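Local coordinates for DUF2666 domain-containing protein (Pyrococcus furiosus, PDB 3V68), which is of unknown molecular function but probably binds double-stranded DNA, at residues R35-V40 with I116-G121; K102-R107 with V237-K242; I2-E7 with A141-W146; D135-T140 with R165-I170. One frame throughout, in Å; residues are numbered along the deposited sequence.

Contact 1 of 4, residues R35-V40 with I116-G121; sequences RVSNTV and IEFPGG
N38, on helix 26-43, faces the loop E117-G121 and binds its backbone with both ends of its side-chain amide. Its CB already touches the loop, 3.4 Å from G121 O, and CG, set beside the backbone N and anti to the carbonyl carbon (chi1 -65°), lies equally far from F118 O and G121 O. From there the amide divides its work. OD1 takes the N-H of F118 at 2.9 Å, the donor lying in the carbonyl plane on a lone pair, and also rests against E117 CB. One N-H of N38 ND2 goes to F118 O, with N38 ND2 to F118 O at 2.8 Å, and the other to G121 O, with N38 ND2 to G121 O at 3.0 Å; both bonds are nearly straight, at 163° and 165°, and both acceptors lie close to the amide plane, although ND2 stands above the plane of each carbonyl. Three bonds thus fix the rotation of the amide and settle which end is oxygen. One turn earlier, R35 lays CG against the carbonyl oxygens of G120 and G121, and its NH1 donates to G120 O at 2.8 Å in the guanidinium plane, while NH2 forms a salt bridge with E19. A water donates to both N38 O and E117 OE2, and S37 OG sits 3.8 Å from F118 CD2. At G120 a side chain would press on R35 CG and on the preceding carbonyl. The chemistry is that of an irregular loop whose F118 N-H and F118, G120 and G121 carbonyls are bound by helix side chains.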
loop_
_atom_site.group_PDB
_atom_site.type_symbol
_atom_site.label_atom_id
_atom_site.label_comp_id
_atom_site.label_asym_id
_atom_site.label_seq_id
_atom_site.Cartn_x
_atom_site.Cartn_y
_atom_site.Cartn_z
ATOM N N ARG A 35 -9.858 -4.251 3.906
ATOM C CA ARG A 35 -10.572 -3.038 3.523
ATOM C C ARG A 35 -9.849 -1.762 3.962
ATOM O O ARG A 35 -9.786 -0.791 3.203
ATOM C CB ARG A 35 -12.019 -3.105 4.013
ATOM C CG ARG A 35 -12.837 -4.102 3.191
ATOM C CD ARG A 35 -14.184 -4.439 3.826
ATOM N NE ARG A 35 -15.019 -3.271 4.119
ATOM C CZ ARG A 35 -15.696 -2.569 3.210
ATOM N NH1 ARG A 35 -15.642 -2.892 1.923
ATOM N NH2 ARG A 35 -16.439 -1.541 3.594
ATOM N N VAL A 36 -9.263 -1.773 5.158
ATOM C CA VAL A 36 -8.456 -0.639 5.603
ATOM C C VAL A 36 -7.271 -0.416 4.660
ATOM O O VAL A 36 -7.035 0.710 4.216
ATOM C CB VAL A 36 -7.986 -0.822 7.064
ATOM C CG1 VAL A 36 -6.916 0.195 7.428
ATOM C CG2 VAL A 36 -9.171 -0.711 8.020
ATOM N N SER A 37 -6.548 -1.490 4.346
ATOM C CA SER A 37 -5.411 -1.413 3.425
ATOM C C SER A 37 -5.831 -0.824 2.077
ATOM O O SER A 37 -5.198 0.105 1.575
ATOM C CB SER A 37 -4.784 -2.797 3.227
ATOM O OG SER A 37 -3.844 -2.784 2.162
ATOM N N ASN A 38 -6.909 -1.348 1.501
ATOM C CA ASN A 38 -7.392 -0.859 0.208
ATOM C C ASN A 38 -7.772 0.621 0.269
ATOM O O ASN A 38 -7.459 1.396 -0.643
ATOM C CB ASN A 38 -8.605 -1.674 -0.255
ATOM C CG ASN A 38 -8.272 -3.134 -0.534
ATOM O OD1 ASN A 38 -7.113 -3.504 -0.735
ATOM N ND2 ASN A 38 -9.303 -3.975 -0.546
ATOM N N THR A 39 -8.420 1.000 1.365
ATOM C CA THR A 39 -8.922 2.362 1.561
ATOM C C THR A 39 -7.792 3.370 1.724
ATOM O O THR A 39 -7.747 4.373 1.008
ATOM C CB THR A 39 -9.882 2.426 2.759
ATOM O OG1 THR A 39 -10.930 1.470 2.560
ATOM C CG2 THR A 39 -10.504 3.821 2.897
ATOM N N VAL A 40 -6.881 3.114 2.658
ATOM C CA VAL A 40 -5.809 4.076 2.904
ATOM C C VAL A 40 -4.854 4.172 1.716
ATOM O O VAL A 40 -4.371 5.260 1.390
ATOM C CB VAL A 40 -5.067 3.842 4.242
ATOM C CG1 VAL A 40 -6.054 3.876 5.402
ATOM C CG2 VAL A 40 -4.279 2.533 4.240
ATOM N N ILE A 116 -3.380 -7.232 -6.167
ATOM C CA ILE A 116 -2.628 -6.223 -5.427
ATOM C C ILE A 116 -3.445 -5.746 -4.227
ATOM O O ILE A 116 -2.987 -5.808 -3.080
ATOM C CB ILE A 116 -2.271 -5.020 -6.345
ATOM C CG1 ILE A 116 -1.396 -5.459 -7.537
ATOM C CG2 ILE A 116 -1.618 -3.894 -5.544
ATOM C CD1 ILE A 116 -0.143 -6.269 -7.163
ATOM N N GLU A 117 -4.654 -5.264 -4.498
ATOM C CA GLU A 117 -5.603 -4.978 -3.436
ATOM C C GLU A 117 -6.020 -6.288 -2.782
ATOM O O GLU A 117 -6.076 -7.332 -3.432
ATOM C CB GLU A 117 -6.827 -4.238 -3.981
ATOM C CG GLU A 117 -6.498 -2.832 -4.480
ATOM C CD GLU A 117 -7.723 -2.043 -4.903
ATOM O OE1 GLU A 117 -8.506 -2.536 -5.748
ATOM O OE2 GLU A 117 -7.901 -0.918 -4.399
ATOM N N PHE A 118 -6.286 -6.224 -1.487
ATOM C CA PHE A 118 -6.838 -7.356 -0.759
ATOM C C PHE A 118 -8.331 -7.495 -1.036
ATOM O O PHE A 118 -8.943 -6.577 -1.574
ATOM C CB PHE A 118 -6.556 -7.187 0.734
ATOM C CG PHE A 118 -5.119 -7.395 1.090
ATOM C CD1 PHE A 118 -4.670 -8.647 1.500
ATOM C CD2 PHE A 118 -4.203 -6.348 0.994
ATOM C CE1 PHE A 118 -3.324 -8.856 1.819
ATOM C CE2 PHE A 118 -2.858 -6.554 1.313
ATOM C CZ PHE A 118 -2.426 -7.806 1.721
ATOM N N PRO A 119 -8.920 -8.653 -0.689
ATOM C CA PRO A 119 -10.349 -8.845 -0.919
ATOM C C PRO A 119 -11.192 -7.792 -0.215
ATOM O O PRO A 119 -10.778 -7.248 0.810
ATOM C CB PRO A 119 -10.618 -10.215 -0.288
ATOM C CG PRO A 119 -9.318 -10.913 -0.364
ATOM C CD PRO A 119 -8.304 -9.852 -0.094
ATOM N N GLY A 120 -12.349 -7.479 -0.787
ATOM C CA GLY A 120 -13.376 -6.729 -0.057
ATOM C C GLY A 120 -13.583 -5.278 -0.433
ATOM O O GLY A 120 -14.500 -4.634 0.083
ATOM N N GLY A 121 -12.749 -4.756 -1.326
ATOM C CA GLY A 121 -12.887 -3.374 -1.772
ATOM C C GLY A 121 -12.592 -2.354 -0.691
ATOM O O GLY A 121 -11.819 -2.622 0.235
HETATM O O HOH W 1 -5.993 0.527 -2.986
#

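Contact 2 of 4, residues K102-R107 with V237-K242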
loop_
_atom_site.group_PDB
_atom_site.type_symbol
_atom_site.label_atom_id
_atom_site.label_comp_id
_atom_site.label_asym_id
_atom_site.label_seq_id
_atom_site.Cartn_x
_atom_site.Cartn_y
_atom_site.Cartn_z
ATOM N N LYS A 102 7.048 5.779 -7.264
ATOM C CA LYS A 102 7.117 4.509 -7.986
ATOM C C LYS A 102 6.141 3.481 -7.410
ATOM O O LYS A 102 5.496 2.756 -8.157
ATOM C CB LYS A 102 8.546 3.968 -7.950
ATOM C CG LYS A 102 8.829 2.810 -8.888
ATOM C CD LYS A 102 10.277 2.385 -8.714
ATOM C CE LYS A 102 10.559 1.053 -9.371
ATOM N NZ LYS A 102 11.979 0.646 -9.167
ATOM N N ALA A 103 6.024 3.430 -6.084
ATOM C CA ALA A 103 5.085 2.515 -5.429
ATOM C C ALA A 103 3.632 2.865 -5.741
ATOM O O ALA A 103 2.801 1.973 -5.909
ATOM C CB ALA A 103 5.309 2.488 -3.920
ATOM N N VAL A 104 3.338 4.164 -5.817
ATOM C CA VAL A 104 1.996 4.633 -6.165
ATOM C C VAL A 104 1.665 4.227 -7.598
ATOM O O VAL A 104 0.599 3.665 -7.866
ATOM C CB VAL A 104 1.864 6.170 -5.977
ATOM C CG1 VAL A 104 0.615 6.707 -6.664
ATOM C CG2 VAL A 104 1.840 6.513 -4.499
ATOM N N LEU A 105 2.599 4.496 -8.507
ATOM C CA LEU A 105 2.423 4.149 -9.913
ATOM C C LEU A 105 2.276 2.635 -10.103
ATOM O O LEU A 105 1.392 2.174 -10.818
ATOM C CB LEU A 105 3.586 4.688 -10.753
ATOM C CG LEU A 105 3.518 4.436 -12.262
ATOM C CD1 LEU A 105 2.299 5.127 -12.865
ATOM C CD2 LEU A 105 4.794 4.890 -12.954
ATOM N N THR A 106 3.141 1.871 -9.443
ATOM C CA THR A 106 3.108 0.414 -9.535
ATOM C C THR A 106 1.753 -0.167 -9.112
ATOM O O THR A 106 1.192 -1.015 -9.814
ATOM C CB THR A 106 4.270 -0.210 -8.729
ATOM O OG1 THR A 106 5.511 0.269 -9.257
ATOM C CG2 THR A 106 4.248 -1.735 -8.812
ATOM N N ARG A 107 1.212 0.305 -7.990
ATOM C CA ARG A 107 -0.099 -0.148 -7.540
ATOM C C ARG A 107 -1.183 0.162 -8.573
ATOM O O ARG A 107 -1.979 -0.705 -8.910
ATOM C CB ARG A 107 -0.478 0.472 -6.189
ATOM C CG ARG A 107 -1.931 0.165 -5.750
ATOM C CD ARG A 107 -2.261 0.687 -4.341
ATOM N NE ARG A 107 -1.614 -0.134 -3.323
ATOM C CZ ARG A 107 -2.233 -1.011 -2.538
ATOM N NH1 ARG A 107 -3.553 -1.172 -2.591
ATOM N NH2 ARG A 107 -1.521 -1.705 -1.661
ATOM N N VAL A 237 4.138 -2.320 -4.029
ATOM C CA VAL A 237 2.765 -1.833 -4.191
ATOM C C VAL A 237 2.223 -1.220 -2.899
ATOM O O VAL A 237 1.097 -0.705 -2.863
ATOM C CB VAL A 237 1.797 -2.923 -4.714
ATOM C CG1 VAL A 237 2.102 -3.271 -6.171
ATOM C CG2 VAL A 237 1.814 -4.173 -3.820
ATOM N N ASP A 238 3.027 -1.287 -1.840
ATOM C CA ASP A 238 2.721 -0.632 -0.568
ATOM C C ASP A 238 3.729 0.502 -0.371
ATOM O O ASP A 238 4.938 0.265 -0.384
ATOM C CB ASP A 238 2.770 -1.641 0.597
ATOM C CG ASP A 238 1.807 -2.816 0.407
ATOM O OD1 ASP A 238 0.631 -2.575 0.051
ATOM O OD2 ASP A 238 2.222 -3.986 0.618
ATOM N N VAL A 239 3.232 1.731 -0.219
ATOM C CA VAL A 239 4.086 2.915 -0.022
ATOM C C VAL A 239 4.936 2.767 1.250
ATOM O O VAL A 239 4.395 2.519 2.325
ATOM C CB VAL A 239 3.250 4.224 0.051
ATOM C CG1 VAL A 239 4.114 5.405 0.494
ATOM C CG2 VAL A 239 2.581 4.511 -1.294
ATOM N N PRO A 240 6.275 2.895 1.125
ATOM C CA PRO A 240 7.123 2.783 2.312
ATOM C C PRO A 240 7.033 4.030 3.196
ATOM O O PRO A 240 7.538 5.103 2.830
ATOM C CB PRO A 240 8.527 2.598 1.721
ATOM C CG PRO A 240 8.470 3.268 0.397
ATOM C CD PRO A 240 7.066 3.078 -0.108
ATOM N N SER A 241 6.379 3.892 4.349
ATOM C CA SER A 241 6.155 5.031 5.239
ATOM C C SER A 241 7.476 5.624 5.721
ATOM O O SER A 241 7.571 6.831 5.924
ATOM C CB SER A 241 5.289 4.640 6.441
ATOM O OG SER A 241 6.010 3.809 7.334
ATOM N N LYS A 242 8.486 4.771 5.889
ATOM C CA LYS A 242 9.791 5.222 6.376
ATOM C C LYS A 242 10.419 6.277 5.461
ATOM O O LYS A 242 11.107 7.174 5.937
ATOM C CB LYS A 242 10.746 4.050 6.648
ATOM C CG LYS A 242 11.253 3.269 5.437
ATOM C CD LYS A 242 12.248 2.206 5.883
ATOM C CE LYS A 242 13.009 1.595 4.719
ATOM N NZ LYS A 242 14.093 0.689 5.200
#
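R107 makes the polar part of this contact, closing on the loop at V237 and D238 with one edge of its guanidinium. NE and NH2 both donate to V237 O, NE at 2.8 Å and nearly along the C=O axis, NH2 at 3.0 Å from above the carbonyl plane. NH2 also forms a salt bridge with D238 OD1 at 2.9 Å, although as a hydrogen bond this is weak, with an angle of 119° at the hydrogen and the two charged planes 42° apart. D238 OD2 is paired with R227, so the carboxylate lies between two arginines, whose mutual repulsion it would probably ease. The apolar contacts follow the helix back from R107. T106 CG2, anti to its backbone N, meets V237 CG1 at 3.7 Å, the two side chains crossing at about a right angle. A103 CB lies over the V239 backbone and near P240 CD, while V104 CG2 and V239 CG2 run side by side, 3.9 Å apart. Most of the contact is buried near the centre of the chain. It joins helix 91-110 to the extended linker entering helix 241-248, an interface between segments of the two DUF2666 sequence ranges within a single largely helical chain.

Contact 3 of 4, residues I2-E7 with A141-W146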
loop_
_atom_site.group_PDB
_atom_site.type_symbol
_atom_site.label_atom_id
_atom_site.label_comp_id
_atom_site.label_asym_id
_atom_site.label_seq_id
_atom_site.Cartn_x
_atom_site.Cartn_y
_atom_site.Cartn_z
ATOM N N ILE A 2 -5.699 -0.486 26.692
ATOM C CA ILE A 2 -7.140 -0.279 26.356
ATOM C C ILE A 2 -7.827 -1.618 26.076
ATOM O O ILE A 2 -7.162 -2.607 25.760
ATOM C CB ILE A 2 -7.326 0.701 25.159
ATOM C CG1 ILE A 2 -6.601 0.188 23.905
ATOM C CG2 ILE A 2 -6.854 2.107 25.543
ATOM C CD1 ILE A 2 -6.908 0.964 22.633
ATOM N N GLU A 3 -9.153 -1.649 26.203
ATOM C CA GLU A 3 -9.907 -2.882 25.975
ATOM C C GLU A 3 -10.080 -3.186 24.485
ATOM O O GLU A 3 -9.788 -2.344 23.632
ATOM C CB GLU A 3 -11.267 -2.848 26.691
ATOM C CG GLU A 3 -11.192 -2.794 28.227
ATOM C CD GLU A 3 -10.370 -3.924 28.850
ATOM O OE1 GLU A 3 -10.406 -5.068 28.341
ATOM O OE2 GLU A 3 -9.687 -3.664 29.865
ATOM N N ARG A 4 -10.553 -4.397 24.193
ATOM C CA ARG A 4 -10.722 -4.884 22.823
ATOM C C ARG A 4 -11.447 -3.898 21.914
ATOM O O ARG A 4 -12.541 -3.429 22.232
ATOM C CB ARG A 4 -11.448 -6.228 22.819
ATOM C CG ARG A 4 -11.697 -6.802 21.430
ATOM C CD ARG A 4 -12.377 -8.147 21.519
ATOM N NE ARG A 4 -11.471 -9.164 22.045
ATOM C CZ ARG A 4 -11.802 -10.433 22.266
ATOM N NH1 ARG A 4 -13.031 -10.865 22.016
ATOM N NH2 ARG A 4 -10.894 -11.273 22.744
ATOM N N ILE A 5 -10.822 -3.609 20.778
ATOM C CA ILE A 5 -11.344 -2.653 19.815
ATOM C C ILE A 5 -10.640 -2.865 18.475
ATOM O O ILE A 5 -9.461 -3.213 18.430
ATOM C CB ILE A 5 -11.154 -1.187 20.312
ATOM C CG1 ILE A 5 -11.913 -0.196 19.420
ATOM C CG2 ILE A 5 -9.664 -0.834 20.434
ATOM C CD1 ILE A 5 -11.979 1.224 19.963
ATOM N N LEU A 6 -11.376 -2.673 17.388
ATOM C CA LEU A 6 -10.778 -2.680 16.066
ATOM C C LEU A 6 -11.566 -1.722 15.205
ATOM O O LEU A 6 -12.678 -2.032 14.790
ATOM C CB LEU A 6 -10.792 -4.088 15.471
ATOM C CG LEU A 6 -9.995 -4.344 14.197
ATOM C CD1 LEU A 6 -8.568 -3.799 14.305
ATOM C CD2 LEU A 6 -9.976 -5.828 13.884
ATOM N N GLU A 7 -10.999 -0.546 14.960
ATOM C CA GLU A 7 -11.724 0.497 14.253
ATOM C C GLU A 7 -10.843 1.371 13.377
ATOM O O GLU A 7 -9.656 1.588 13.664
ATOM C CB GLU A 7 -12.530 1.369 15.223
ATOM C CG GLU A 7 -11.711 2.169 16.215
ATOM C CD GLU A 7 -12.543 3.201 16.956
ATOM O OE1 GLU A 7 -12.080 4.356 17.074
ATOM O OE2 GLU A 7 -13.658 2.860 17.419
ATOM N N ALA A 141 -6.446 -0.413 17.259
ATOM C CA ALA A 141 -6.573 -1.855 17.372
ATOM C C ALA A 141 -6.073 -2.343 18.717
ATOM O O ALA A 141 -4.952 -2.029 19.122
ATOM C CB ALA A 141 -5.806 -2.545 16.246
ATOM N N ARG A 142 -6.919 -3.095 19.414
ATOM C CA ARG A 142 -6.473 -3.895 20.543
ATOM C C ARG A 142 -7.172 -5.248 20.508
ATOM O O ARG A 142 -8.400 -5.332 20.597
ATOM C CB ARG A 142 -6.714 -3.188 21.878
ATOM C CG ARG A 142 -5.896 -3.786 23.037
ATOM C CD ARG A 142 -6.592 -4.980 23.693
ATOM N NE ARG A 142 -5.689 -5.739 24.557
ATOM C CZ ARG A 142 -6.079 -6.577 25.515
ATOM N NH1 ARG A 142 -7.370 -6.775 25.757
ATOM N NH2 ARG A 142 -5.172 -7.218 26.241
ATOM N N TYR A 143 -6.375 -6.302 20.363
ATOM C CA TYR A 143 -6.889 -7.662 20.320
ATOM C C TYR A 143 -5.811 -8.614 20.815
ATOM O O TYR A 143 -4.749 -8.736 20.202
ATOM C CB TYR A 143 -7.334 -8.032 18.901
ATOM C CG TYR A 143 -8.109 -9.327 18.833
ATOM C CD1 TYR A 143 -9.386 -9.424 19.382
ATOM C CD2 TYR A 143 -7.567 -10.459 18.225
ATOM C CE1 TYR A 143 -10.104 -10.613 19.331
ATOM C CE2 TYR A 143 -8.281 -11.653 18.167
ATOM C CZ TYR A 143 -9.547 -11.721 18.724
ATOM O OH TYR A 143 -10.268 -12.889 18.676
ATOM N N GLY A 144 -6.095 -9.285 21.928
ATOM C CA GLY A 144 -5.095 -10.098 22.604
ATOM C C GLY A 144 -3.933 -9.226 23.033
ATOM O O GLY A 144 -4.129 -8.162 23.621
ATOM N N SER A 145 -2.721 -9.662 22.707
ATOM C CA SER A 145 -1.517 -8.899 23.027
ATOM C C SER A 145 -1.174 -7.867 21.948
ATOM O O SER A 145 -0.222 -7.104 22.098
ATOM C CB SER A 145 -0.333 -9.841 23.263
ATOM O OG SER A 145 -0.066 -10.627 22.115
ATOM N N TRP A 146 -1.960 -7.845 20.872
ATOM C CA TRP A 146 -1.729 -6.940 19.746
ATOM C C TRP A 146 -2.424 -5.594 19.944
ATOM O O TRP A 146 -3.654 -5.520 20.020
ATOM C CB TRP A 146 -2.190 -7.598 18.434
ATOM C CG TRP A 146 -2.094 -6.713 17.215
ATOM C CD1 TRP A 146 -0.971 -6.113 16.723
ATOM C CD2 TRP A 146 -3.162 -6.358 16.325
ATOM N NE1 TRP A 146 -1.276 -5.395 15.588
ATOM C CE2 TRP A 146 -2.613 -5.525 15.324
ATOM C CE3 TRP A 146 -4.532 -6.654 16.282
ATOM C CZ2 TRP A 146 -3.386 -4.990 14.286
ATOM C CZ3 TRP A 146 -5.302 -6.119 15.251
ATOM C CH2 TRP A 146 -4.722 -5.298 14.265
HETATM O O HOH W 2 -8.691 -8.570 23.573
#
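R4 and Y143 both carry CG anti to the backbone N (chi1 179° for R4), and the two side chains lie side by side at the end of two antiparallel strands, 5-7 and 141-143, the central pair of a four-stranded sheet. Y143 CE1 lies over one face of the R4 guanidinium, 3.4 Å from CZ and offset toward its rim, the ring and guanidinium planes 50° apart. I5 and R142 are the hydrogen-bonded pair: I5 N donates to R142 O at 3.0 Å and R142 N to I5 O at 2.7 Å. A non-hydrogen-bonded pair, L6 with A141, follows. The R142 chain bends at chi2 (-86°) and runs back past I2, its CB meeting I2 CG1 at 3.9 Å and its CD meeting I2 O at 3.2 Å. E3 OE1 lies 4.3 Å from R142 NH1, well out of the guanidinium plane, so only the opposite charges act between them. An alanine at R142 would keep the backbone pairing but would probably uncover I2 O and leave the E3 carboxylate without this nearby positive charge. Beyond Y143 the chain reverses in a type II' turn to W146, with G144 at its positive-phi corner. A water accepts from both G144 N and R4 NE, tying that turn to the first strand's entry. On the L6 side of the sheet, L6 CD1 sits 3.6 Å from A141 CB, which itself lies over one face of the W146 indole.

Contact 4 of 4, residues D135-T140 with R165-I170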
loop_
_atom_site.group_PDB
_atom_site.type_symbol
_atom_site.label_atom_id
_atom_site.label_comp_id
_atom_site.label_asym_id
_atom_site.label_seq_id
_atom_site.Cartn_x
_atom_site.Cartn_y
_atom_site.Cartn_z
ATOM N N ASP A 135 -11.452 17.052 12.077
ATOM C CA ASP A 135 -10.822 16.279 11.013
ATOM C C ASP A 135 -9.709 15.422 11.607
ATOM O O ASP A 135 -8.983 15.869 12.497
ATOM C CB ASP A 135 -10.258 17.208 9.929
ATOM C CG ASP A 135 -11.326 17.728 8.974
ATOM O OD1 ASP A 135 -12.521 17.396 9.138
ATOM O OD2 ASP A 135 -10.960 18.483 8.048
ATOM N N HIS A 136 -9.584 14.189 11.122
ATOM C CA HIS A 136 -8.657 13.228 11.717
ATOM C C HIS A 136 -8.486 11.978 10.863
ATOM O O HIS A 136 -9.280 11.709 9.960
ATOM C CB HIS A 136 -9.167 12.784 13.094
ATOM C CG HIS A 136 -10.396 11.933 13.023
ATOM N ND1 HIS A 136 -11.660 12.468 12.899
ATOM C CD2 HIS A 136 -10.552 10.588 13.006
ATOM C CE1 HIS A 136 -12.545 11.488 12.838
ATOM N NE2 HIS A 136 -11.898 10.336 12.893
ATOM N N ILE A 137 -7.439 11.222 11.179
ATOM C CA ILE A 137 -7.296 9.832 10.768
ATOM C C ILE A 137 -7.192 9.026 12.057
ATOM O O ILE A 137 -6.470 9.416 12.973
ATOM C CB ILE A 137 -6.009 9.600 9.931
ATOM C CG1 ILE A 137 -5.880 10.626 8.786
ATOM C CG2 ILE A 137 -5.933 8.146 9.434
ATOM C CD1 ILE A 137 -6.942 10.536 7.703
ATOM N N ASN A 138 -7.911 7.909 12.134
ATOM C CA ASN A 138 -7.890 7.073 13.334
ATOM C C ASN A 138 -7.912 5.575 13.031
ATOM O O ASN A 138 -8.928 5.043 12.576
ATOM C CB ASN A 138 -9.047 7.463 14.269
ATOM C CG ASN A 138 -9.311 6.427 15.348
ATOM O OD1 ASN A 138 -8.384 5.875 15.944
ATOM N ND2 ASN A 138 -10.589 6.151 15.597
ATOM N N PHE A 139 -6.785 4.908 13.275
ATOM C CA PHE A 139 -6.724 3.448 13.295
ATOM C C PHE A 139 -6.389 3.007 14.709
ATOM O O PHE A 139 -5.301 3.290 15.213
ATOM C CB PHE A 139 -5.675 2.905 12.314
ATOM C CG PHE A 139 -5.590 1.394 12.283
ATOM C CD1 PHE A 139 -6.375 0.667 11.399
ATOM C CD2 PHE A 139 -4.734 0.702 13.143
ATOM C CE1 PHE A 139 -6.310 -0.722 11.357
ATOM C CE2 PHE A 139 -4.663 -0.692 13.117
ATOM C CZ PHE A 139 -5.459 -1.407 12.219
ATOM N N THR A 140 -7.320 2.302 15.341
ATOM C CA THR A 140 -7.124 1.833 16.705
ATOM C C THR A 140 -7.419 0.347 16.766
ATOM O O THR A 140 -8.494 -0.099 16.354
ATOM C CB THR A 140 -8.013 2.615 17.706
ATOM O OG1 THR A 140 -7.637 3.994 17.697
ATOM C CG2 THR A 140 -7.855 2.075 19.120
ATOM N N ARG A 165 2.079 9.896 5.277
ATOM C CA ARG A 165 2.939 9.022 6.079
ATOM C C ARG A 165 2.120 8.124 7.002
ATOM O O ARG A 165 2.368 6.917 7.078
ATOM C CB ARG A 165 3.941 9.834 6.908
ATOM C CG ARG A 165 5.018 8.979 7.563
ATOM C CD ARG A 165 5.696 9.678 8.735
ATOM N NE ARG A 165 4.744 10.289 9.660
ATOM C CZ ARG A 165 4.041 9.638 10.586
ATOM N NH1 ARG A 165 4.156 8.322 10.738
ATOM N NH2 ARG A 165 3.207 10.312 11.364
ATOM N N LEU A 166 1.157 8.722 7.702
ATOM C CA LEU A 166 0.306 7.985 8.632
ATOM C C LEU A 166 -0.522 6.940 7.896
ATOM O O LEU A 166 -0.639 5.800 8.353
ATOM C CB LEU A 166 -0.607 8.925 9.428
ATOM C CG LEU A 166 -1.357 8.250 10.584
ATOM C CD1 LEU A 166 -0.394 7.758 11.662
ATOM C CD2 LEU A 166 -2.398 9.191 11.173
ATOM N N LEU A 167 -1.089 7.331 6.758
ATOM C CA LEU A 167 -1.854 6.397 5.935
ATOM C C LEU A 167 -0.987 5.229 5.458
ATOM O O LEU A 167 -1.420 4.077 5.491
ATOM C CB LEU A 167 -2.493 7.117 4.747
ATOM C CG LEU A 167 -3.613 8.114 5.058
ATOM C CD1 LEU A 167 -3.955 8.890 3.803
ATOM C CD2 LEU A 167 -4.848 7.409 5.609
ATOM N N ALA A 168 0.241 5.527 5.038
ATOM C CA ALA A 168 1.188 4.490 4.625
ATOM C C ALA A 168 1.546 3.553 5.782
ATOM O O ALA A 168 1.651 2.336 5.590
ATOM C CB ALA A 168 2.449 5.120 4.024
ATOM N N SER A 169 1.725 4.130 6.970
ATOM C CA SER A 169 2.016 3.366 8.183
ATOM C C SER A 169 0.859 2.442 8.558
ATOM O O SER A 169 1.076 1.294 8.942
ATOM C CB SER A 169 2.340 4.306 9.346
ATOM O OG SER A 169 2.840 3.576 10.456
ATOM N N ILE A 170 -0.369 2.945 8.434
ATOM C CA ILE A 170 -1.560 2.136 8.691
ATOM C C ILE A 170 -1.642 0.988 7.687
ATOM O O ILE A 170 -1.934 -0.151 8.058
ATOM C CB ILE A 170 -2.843 2.992 8.669
ATOM C CG1 ILE A 170 -2.880 3.894 9.905
ATOM C CG2 ILE A 170 -4.099 2.105 8.612
ATOM C CD1 ILE A 170 -3.866 5.040 9.817
#
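Strand 136-140 and helix 165-170 run nearly in the same direction, at 19°, with their axes 9.9 Å apart where I137 and F139 face L166, L167 and I170. This is helix-on-sheet packing, a helix laid against one face of the antiparallel sheet, and no hydrogen bond crosses it. I137 meets all three helix residues. Its CB touches L166 CD2 at 3.8 Å, while CG2, placed anti to the backbone N, reaches both L167 CD2 at 4.0 Å and I170 CD1 at 3.8 Å. The I137 and L167 side chains cross at about a right angle. Two residues on, F139 and I170 slide past each other in opposite directions. An alanine at I170 would remove the branches that touch both I137 and F139, and would probably open a gap beneath the strand and give the phenyl ring more freedom to shift. All five residues are buried; helix 26-43 also packs here, with F32 and L33 against F139, V36 against I170 and V40 against L167. I170 meets both strand residues with CD1, which fits between I137 CG2 and F139 CB, while its CG2 lies against the ring itself, 3.9 Å from F139 CD1.

In the fold
Contacts 3 and 4 share strand 136-143 and join directly, E7 OE1 bonding to N138 ND2 at 2.8 Å and E7 N to T140 O; their centres are 16 Å apart. Contact 4 meets contact 1 through V36, whose CG1 packs on I170 CG2 at 3.6 Å, so helix 26-43 serves the loop on one side and the sheet-facing helix on another. Contact 1 in turn touches contact 2 where I116 CG2 meets V237 CB, also at 3.6 Å. Contact 2 returns to contact 4 through S241 and A168, closing a ring of three. Contacts 2 and 3 lie furthest apart, about 27 Å between centres, at the helical interior and the sheet's end.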